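Local coordinates for protein endonuclease V (PDB 6OZE) that probably cleaves RNA near inosine in a metal-ion-dependent reaction, as an inosine-specific endoribonuclease of the RNase H clan, at residues V43-V48 against V53-S58; V77-P82 against V93-E98. The protein carries 4 engineered substitutions. One frame throughout, in Å; residues are numbered along the deposited sequence.

Interaction 1 pairs the first two strands of the RNase H-like sheet; interaction 2 sets the end of the third, outermost strand against helix 89-106. Their centres lie about 9 Å apart, and strand 54-63 is common ground, since it pairs with 39-47 on one flank and with 69-78 on the other. V53 O approaches L79 N at 2.7 Å, a probable hydrogen bond. A second probable one joins R54 NH2 to S78 OG at 2.8 Å. L79 links the two: its CD1 packs on F47 CE2 at 3.4 Å, while its CD2 meets the F95 ring. The acetate beside R54 probably comes from the crystallisation liquor.

Interaction 1: residues V43-V48 against V53-S58; sequences VDVSFV and VRACAS. With ACT (acetate ion), chain B.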
ATOM      1  N   VAL A  43       2.857   2.764  -5.527  1.00 17.00           N
ATOM      2  CA  VAL A  43       3.872   1.741  -5.792  1.00 16.63           C
ATOM      3  C   VAL A  43       3.197   0.419  -6.103  1.00 17.63           C
ATOM      4  O   VAL A  43       2.115   0.113  -5.590  1.00 21.49           O
ATOM      5  CB  VAL A  43       4.924   1.549  -4.674  1.00 20.40           C
ATOM      6  CG1 VAL A  43       5.852   2.751  -4.579  1.00 23.89           C
ATOM      7  CG2 VAL A  43       4.248   1.244  -3.333  1.00 22.93           C
ATOM      8  N   ASP A  44       3.874  -0.392  -6.931  1.00 18.04           N
ATOM      9  CA  ASP A  44       3.365  -1.698  -7.313  1.00 19.89           C
ATOM     10  C   ASP A  44       4.542  -2.619  -7.558  1.00 19.36           C
ATOM     11  O   ASP A  44       5.565  -2.184  -8.084  1.00 19.99           O
ATOM     12  CB  ASP A  44       2.607  -1.649  -8.641  1.00 22.47           C
ATOM     13  CG  ASP A  44       2.225  -3.037  -9.139  1.00 22.28           C
ATOM     14  OD1 ASP A  44       1.348  -3.692  -8.534  1.00 24.88           O
ATOM     15  OD2 ASP A  44       2.847  -3.512 -10.110  1.00 27.82           O
ATOM     16  N   VAL A  45       4.372  -3.882  -7.188  1.00 21.33           N
ATOM     17  CA  VAL A  45       5.185  -4.976  -7.701  1.00 20.51           C
ATOM     18  C   VAL A  45       4.244  -6.002  -8.300  1.00 22.96           C
ATOM     19  O   VAL A  45       3.275  -6.415  -7.650  1.00 24.42           O
ATOM     20  CB  VAL A  45       6.059  -5.620  -6.609  1.00 23.90           C
ATOM     21  CG1 VAL A  45       6.865  -6.791  -7.200  1.00 27.58           C
ATOM     22  CG2 VAL A  45       6.987  -4.590  -6.029  1.00 24.60           C
ATOM     23  N   SER A  46       4.530  -6.424  -9.530  1.00 21.66           N
ATOM     24  CA  SER A  46       3.702  -7.390 -10.235  1.00 21.07           C
ATOM     25  C   SER A  46       4.585  -8.472 -10.816  1.00 23.64           C
ATOM     26  O   SER A  46       5.539  -8.164 -11.530  1.00 25.90           O
ATOM     27  CB  SER A  46       2.953  -6.719 -11.390  1.00 23.72           C
ATOM     28  OG  SER A  46       1.967  -5.828 -10.874  1.00 24.82           O
ATOM     29  N   PHE A  47       4.243  -9.728 -10.554  1.00 25.25           N
ATOM     30  CA  PHE A  47       4.998 -10.841 -11.104  1.00 26.98           C
ATOM     31  C   PHE A  47       4.653 -11.076 -12.564  1.00 30.47           C
ATOM     32  O   PHE A  47       3.519 -10.862 -13.007  1.00 32.47           O
ATOM     33  CB  PHE A  47       4.726 -12.120 -10.321  1.00 35.93           C
ATOM     34  CG  PHE A  47       5.242 -12.076  -8.931  1.00 57.84           C
ATOM     35  CD1 PHE A  47       4.466 -11.561  -7.909  1.00 73.70           C
ATOM     36  CD2 PHE A  47       6.517 -12.525  -8.647  1.00 68.62           C
ATOM     37  CE1 PHE A  47       4.944 -11.507  -6.621  1.00 82.41           C
ATOM     38  CE2 PHE A  47       6.998 -12.477  -7.367  1.00 80.89           C
ATOM     39  CZ  PHE A  47       6.207 -11.965  -6.347  1.00 86.13           C
ATOM     40  N   VAL A  48       5.660 -11.514 -13.315  1.00 27.81           N
ATOM     41  CA  VAL A  48       5.437 -12.013 -14.662  1.00 29.33           C
ATOM     42  C   VAL A  48       4.613 -13.289 -14.586  1.00 40.47           C
ATOM     43  O   VAL A  48       4.964 -14.226 -13.855  1.00 39.89           O
ATOM     44  CB  VAL A  48       6.785 -12.264 -15.354  1.00 29.34           C
ATOM     45  CG1 VAL A  48       6.585 -12.909 -16.715  1.00 35.07           C
ATOM     46  CG2 VAL A  48       7.526 -10.947 -15.468  1.00 30.93           C
ATOM     47  N   VAL A  53       9.663 -15.386  -9.661  1.00 50.47           N
ATOM     48  CA  VAL A  53      10.900 -14.649  -9.443  0.50 43.39           C
ATOM     49  C   VAL A  53      10.933 -13.335 -10.228  1.00 34.60           C
ATOM     50  O   VAL A  53      11.133 -12.269  -9.652  1.00 35.01           O
ATOM     51  CB  VAL A  53      12.155 -15.521  -9.693  0.50 42.56           C
ATOM     52  CG1 VAL A  53      12.138 -16.734  -8.765  0.50 44.26           C
ATOM     53  CG2 VAL A  53      12.270 -15.975 -11.139  0.50 46.90           C
ATOM     54  N   ARG A  54      10.717 -13.389 -11.546  1.00 29.14           N
ATOM     55  CA  ARG A  54      10.771 -12.152 -12.326  1.00 24.59           C
ATOM     56  C   ARG A  54       9.506 -11.327 -12.139  1.00 25.79           C
ATOM     57  O   ARG A  54       8.388 -11.852 -12.183  1.00 28.98           O
ATOM     58  CB  ARG A  54      10.997 -12.439 -13.813  1.00 30.22           C
ATOM     59  CG  ARG A  54      11.573 -11.255 -14.598  1.00 31.48           C
ATOM     60  CD  ARG A  54      13.004 -10.895 -14.154  1.00 36.40           C
ATOM     61  NE  ARG A  54      13.610  -9.877 -15.014  1.00 32.17           N
ATOM     62  CZ  ARG A  54      14.686  -9.155 -14.697  1.00 26.97           C
ATOM     63  NH1 ARG A  54      15.154  -8.256 -15.560  1.00 28.19           N
ATOM     64  NH2 ARG A  54      15.283  -9.320 -13.524  1.00 28.04           N
ATOM     65  N   ALA A  55       9.690 -10.023 -11.965  1.00 23.06           N
ATOM     66  CA  ALA A  55       8.591  -9.131 -11.655  1.00 22.24           C
ATOM     67  C   ALA A  55       8.939  -7.748 -12.172  1.00 22.44           C
ATOM     68  O   ALA A  55      10.057  -7.498 -12.645  1.00 23.57           O
ATOM     69  CB  ALA A  55       8.345  -9.089 -10.141  1.00 24.70           C
ATOM     70  N   CYS A  56       7.968  -6.845 -12.101  1.00 21.34           N
ATOM     71  CA  CYS A  56       8.205  -5.437 -12.374  1.00 20.23           C
ATOM     72  C   CYS A  56       7.844  -4.631 -11.136  1.00 20.56           C
ATOM     73  O   CYS A  56       6.808  -4.880 -10.508  1.00 23.15           O
ATOM     74  CB  CYS A  56       7.370  -4.961 -13.560  1.00 22.29           C
ATOM     75  SG  CYS A  56       7.705  -3.276 -14.032  1.00 23.65           S
ATOM     76  N   ALA A  57       8.714  -3.695 -10.770  1.00 20.82           N
ATOM     77  CA  ALA A  57       8.461  -2.762  -9.678  1.00 21.69           C
ATOM     78  C   ALA A  57       8.249  -1.383 -10.281  1.00 20.02           C
ATOM     79  O   ALA A  57       9.013  -0.964 -11.163  1.00 20.40           O
ATOM     80  CB  ALA A  57       9.644  -2.736  -8.699  1.00 21.79           C
ATOM     81  N   SER A  58       7.201  -0.681  -9.825  1.00 19.45           N
ATOM     82  CA  SER A  58       6.875   0.625 -10.378  1.00 20.10           C
ATOM     83  C   SER A  58       6.618   1.644  -9.276  1.00 18.20           C
ATOM     84  O   SER A  58       6.052   1.317  -8.222  1.00 18.87           O
ATOM     85  CB  SER A  58       5.624   0.561 -11.265  1.00 21.79           C
ATOM     86  OG  SER A  58       5.861  -0.292 -12.389  1.00 22.79           O
TER
HETATM   87  C   ACT B 301      13.435  -9.202 -18.210  0.80 27.59           C
HETATM   88  O   ACT B 301      13.132 -10.230 -17.555  0.80 32.08           O
HETATM   89  OXT ACT B 301      13.914  -8.114 -17.803  0.80 35.27           O
HETATM   90  CH3 ACT B 301      13.235  -9.318 -19.746  0.80 41.38           C
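With chi1 of V45 at 178°, CG1 swings opposite its own N and comes to 4.0 Å from A55 CB, while CG2 turns toward the methyl of A57. These residues sit in the antiparallel beta hairpin of strands 39-47 and 54-63, the first two strands of the RNase H-like sheet. Paired backbone bonds link D44 with S58 and S46 with C56, and a further bond from V48 N to R54 O (3.0 Å) ties the strands near the turn. V45, F47, A55 and A57 share one face, which L79 and helix 89-106 help to cover. Here the F47 ring comes obliquely to A55, its CD2 4.2 Å from A55 CB. D44, S46, C56 and S58 point to the other face, under helix 226-242. S46 OG donates over 2.6 Å to D44 OD2, which receives it on its syn lone pair; the same OD2 also bonds with S235 OG, so two hydroxyls hold this oxygen. S58 OG bonds with both S235 and S74. Past the last bridge, V48 CG2 rests 3.5 Å from R54 O. The R54 chain, bent at chi2 (66°), leads away from the hairpin. Its NE holds acetate O at 2.6 Å, and NH1 meets acetate OXT at the guanidinium edge, also at 2.6 Å and nearly straight at 172°.

Interaction 2: residues V77-P82 against V93-E98; sequences VSLTAP and VPFLLE
The chain at V77 and S78, ending an outermost strand, passes F95 of helix 89-106 with V77 and F95 CA atoms 7.5 Å apart and no hydrogen bond between the two segments. Strand 69-78, this helix and strand 115-118 form a beta-alpha-beta crossover in the RNase H-like fold, the helix lying on a face of the sheet. One aromatic side chain carries the contact. V77 lays its CB over a face of the F95 ring as a CH-pi contact, 3.8 Å from the centroid and 20° off the normal, displaced toward the rim, while V77 CG1 touches F95 CD1 at 3.5 Å. With chi1 near -55°, F95 keeps CG anti to its carbonyl carbon, and the ring extends out from the helix to the strand end. An inverse gamma turn centred on L79 carries the chain onward, and the L79 side chain crosses that of F95 obliquely. Replacing the F95 ring by an alanine here is likely to open a gap between helix and strand end, leaving V77 without the face it lies on and L79 CD2 without this ring. S78 O comes obliquely to the ring, 3.4 Å from F95 CZ; tighter still is L79 CD2 against F95 CE2, at 3.3 Å.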
ATOM      1  N   VAL A  77      12.756  -6.719 -12.293  1.00 21.21           N
ATOM      2  CA  VAL A  77      13.577  -7.139 -11.165  1.00 24.39           C
ATOM      3  C   VAL A  77      13.392  -8.635 -10.956  1.00 25.74           C
ATOM      4  O   VAL A  77      12.427  -9.236 -11.429  1.00 26.17           O
ATOM      5  CB  VAL A  77      13.205  -6.378  -9.866  1.00 23.45           C
ATOM      6  CG1 VAL A  77      13.416  -4.872 -10.038  1.00 25.07           C
ATOM      7  CG2 VAL A  77      11.766  -6.663  -9.480  1.00 26.47           C
ATOM      8  N   SER A  78      14.339  -9.241 -10.243  1.00 27.76           N
ATOM      9  CA  SER A  78      14.271 -10.655  -9.884  1.00 30.54           C
ATOM     10  C   SER A  78      14.125 -10.768  -8.371  1.00 29.70           C
ATOM     11  O   SER A  78      15.029 -10.363  -7.635  1.00 31.84           O
ATOM     12  CB  SER A  78      15.532 -11.388 -10.335  1.00 33.41           C
ATOM     13  OG  SER A  78      15.622 -11.421 -11.749  1.00 34.26           O
ATOM     14  N   LEU A  79      12.997 -11.318  -7.919  1.00 34.95           N
ATOM     15  CA  LEU A  79      12.684 -11.447  -6.493  1.00 32.12           C
ATOM     16  C   LEU A  79      13.244 -12.778  -6.016  1.00 35.51           C
ATOM     17  O   LEU A  79      12.569 -13.809  -6.039  1.00 39.77           O
ATOM     18  CB  LEU A  79      11.179 -11.377  -6.256  1.00 33.52           C
ATOM     19  CG  LEU A  79      10.396 -10.198  -6.839  1.00 39.43           C
ATOM     20  CD1 LEU A  79       9.048 -10.058  -6.148  1.00 43.50           C
ATOM     21  CD2 LEU A  79      11.157  -8.914  -6.712  1.00 40.19           C
ATOM     22  N   THR A  80      14.500 -12.759  -5.581  1.00 36.41           N
ATOM     23  CA  THR A  80      15.191 -13.996  -5.254  1.00 41.57           C
ATOM     24  C   THR A  80      15.038 -14.414  -3.794  1.00 42.59           C
ATOM     25  O   THR A  80      15.363 -15.558  -3.460  1.00 45.61           O
ATOM     26  CB  THR A  80      16.666 -13.888  -5.649  1.00 50.70           C
ATOM     27  OG1 THR A  80      17.223 -12.694  -5.084  1.00 53.33           O
ATOM     28  CG2 THR A  80      16.803 -13.837  -7.163  1.00 56.17           C
ATOM     29  N   ALA A  81      14.550 -13.534  -2.928  1.00 41.11           N
ATOM     30  CA  ALA A  81      14.273 -13.932  -1.557  1.00 45.68           C
ATOM     31  C   ALA A  81      13.141 -14.959  -1.541  1.00 44.13           C
ATOM     32  O   ALA A  81      12.213 -14.873  -2.351  1.00 42.73           O
ATOM     33  CB  ALA A  81      13.880 -12.719  -0.716  1.00 42.11           C
ATOM     34  N   PRO A  82      13.197 -15.948  -0.653  1.00 44.77           N
ATOM     35  CA  PRO A  82      12.131 -16.953  -0.609  1.00 46.62           C
ATOM     36  C   PRO A  82      10.790 -16.339  -0.236  1.00 39.38           C
ATOM     37  O   PRO A  82      10.709 -15.324   0.462  1.00 41.39           O
ATOM     38  CB  PRO A  82      12.614 -17.940   0.462  1.00 57.87           C
ATOM     39  CG  PRO A  82      13.675 -17.206   1.226  1.00 59.71           C
ATOM     40  CD  PRO A  82      14.309 -16.272   0.254  1.00 48.11           C
ATOM     41  N   VAL A  93      10.229  -4.859  -0.814  1.00 25.57           N
ATOM     42  CA  VAL A  93      10.716  -3.560  -0.333  1.00 23.87           C
ATOM     43  C   VAL A  93      12.067  -3.156  -0.905  1.00 23.05           C
ATOM     44  O   VAL A  93      12.238  -1.966  -1.233  1.00 25.39           O
ATOM     45  CB  VAL A  93      10.630  -3.484   1.198  1.00 25.38           C
ATOM     46  CG1 VAL A  93      11.395  -2.275   1.708  1.00 30.83           C
ATOM     47  CG2 VAL A  93       9.183  -3.394   1.653  1.00 28.04           C
ATOM     48  N   PRO A  94      13.069  -4.046  -1.054  1.00 24.84           N
ATOM     49  CA  PRO A  94      14.354  -3.587  -1.603  1.00 25.50           C
ATOM     50  C   PRO A  94      14.209  -2.833  -2.912  1.00 27.67           C
ATOM     51  O   PRO A  94      14.879  -1.814  -3.126  1.00 26.73           O
ATOM     52  CB  PRO A  94      15.139  -4.888  -1.789  1.00 25.95           C
ATOM     53  CG  PRO A  94      14.590  -5.793  -0.760  1.00 27.38           C
ATOM     54  CD  PRO A  94      13.127  -5.479  -0.700  1.00 25.54           C
ATOM     55  N   PHE A  95      13.343  -3.314  -3.798  1.00 23.71           N
ATOM     56  CA  PHE A  95      13.222  -2.699  -5.113  1.00 24.14           C
ATOM     57  C   PHE A  95      12.417  -1.415  -5.067  1.00 23.71           C
ATOM     58  O   PHE A  95      12.759  -0.441  -5.748  1.00 24.08           O
ATOM     59  CB  PHE A  95      12.628  -3.704  -6.093  1.00 25.49           C
ATOM     60  CG  PHE A  95      13.405  -4.970  -6.146  1.00 29.24           C
ATOM     61  CD1 PHE A  95      14.621  -5.011  -6.802  1.00 29.28           C
ATOM     62  CD2 PHE A  95      12.966  -6.101  -5.483  1.00 33.61           C
ATOM     63  CE1 PHE A  95      15.367  -6.170  -6.831  1.00 33.68           C
ATOM     64  CE2 PHE A  95      13.720  -7.263  -5.504  1.00 37.22           C
ATOM     65  CZ  PHE A  95      14.915  -7.297  -6.182  1.00 37.89           C
ATOM     66  N   LEU A  96      11.351  -1.391  -4.271  1.00 21.91           N
ATOM     67  CA  LEU A  96      10.589  -0.163  -4.152  1.00 21.02           C
ATOM     68  C   LEU A  96      11.418   0.918  -3.479  1.00 22.49           C
ATOM     69  O   LEU A  96      11.376   2.086  -3.878  1.00 23.51           O
ATOM     70  CB  LEU A  96       9.311  -0.437  -3.361  1.00 22.23           C
ATOM     71  CG  LEU A  96       8.362  -1.422  -4.041  1.00 25.10           C
ATOM     72  CD1 LEU A  96       7.116  -1.631  -3.154  1.00 29.56           C
ATOM     73  CD2 LEU A  96       7.947  -0.884  -5.401  1.00 25.18           C
ATOM     74  N   LEU A  97      12.182   0.549  -2.451  1.00 23.30           N
ATOM     75  CA  LEU A  97      13.038   1.535  -1.804  0.55 26.32           C
ATOM     76  C   LEU A  97      14.048   2.125  -2.786  1.00 27.21           C
ATOM     77  O   LEU A  97      14.316   3.332  -2.759  1.00 30.25           O
ATOM     78  CB  LEU A  97      13.722   0.909  -0.590  0.55 30.98           C
ATOM     79  CG  LEU A  97      14.227   1.875   0.477  0.55 32.14           C
ATOM     80  CD1 LEU A  97      14.239   1.181   1.805  0.55 36.25           C
ATOM     81  CD2 LEU A  97      15.617   2.334   0.132  0.55 37.71           C
ATOM     82  N   GLU A  98      14.616   1.290  -3.671  1.00 23.69           N
ATOM     83  CA  GLU A  98      15.564   1.775  -4.667  1.00 23.82           C
ATOM     84  C   GLU A  98      14.919   2.766  -5.632  1.00 24.47           C
ATOM     85  O   GLU A  98      15.557   3.742  -6.051  1.00 26.17           O
ATOM     86  CB  GLU A  98      16.147   0.593  -5.441  1.00 29.96           C
ATOM     87  CG  GLU A  98      17.291   0.953  -6.350  1.00 37.31           C
ATOM     88  CD  GLU A  98      18.559   1.298  -5.584  1.00 42.25           C
ATOM     89  OE1 GLU A  98      18.666   0.918  -4.398  1.00 41.79           O
ATOM     90  OE2 GLU A  98      19.444   1.948  -6.175  1.00 55.81           O
TER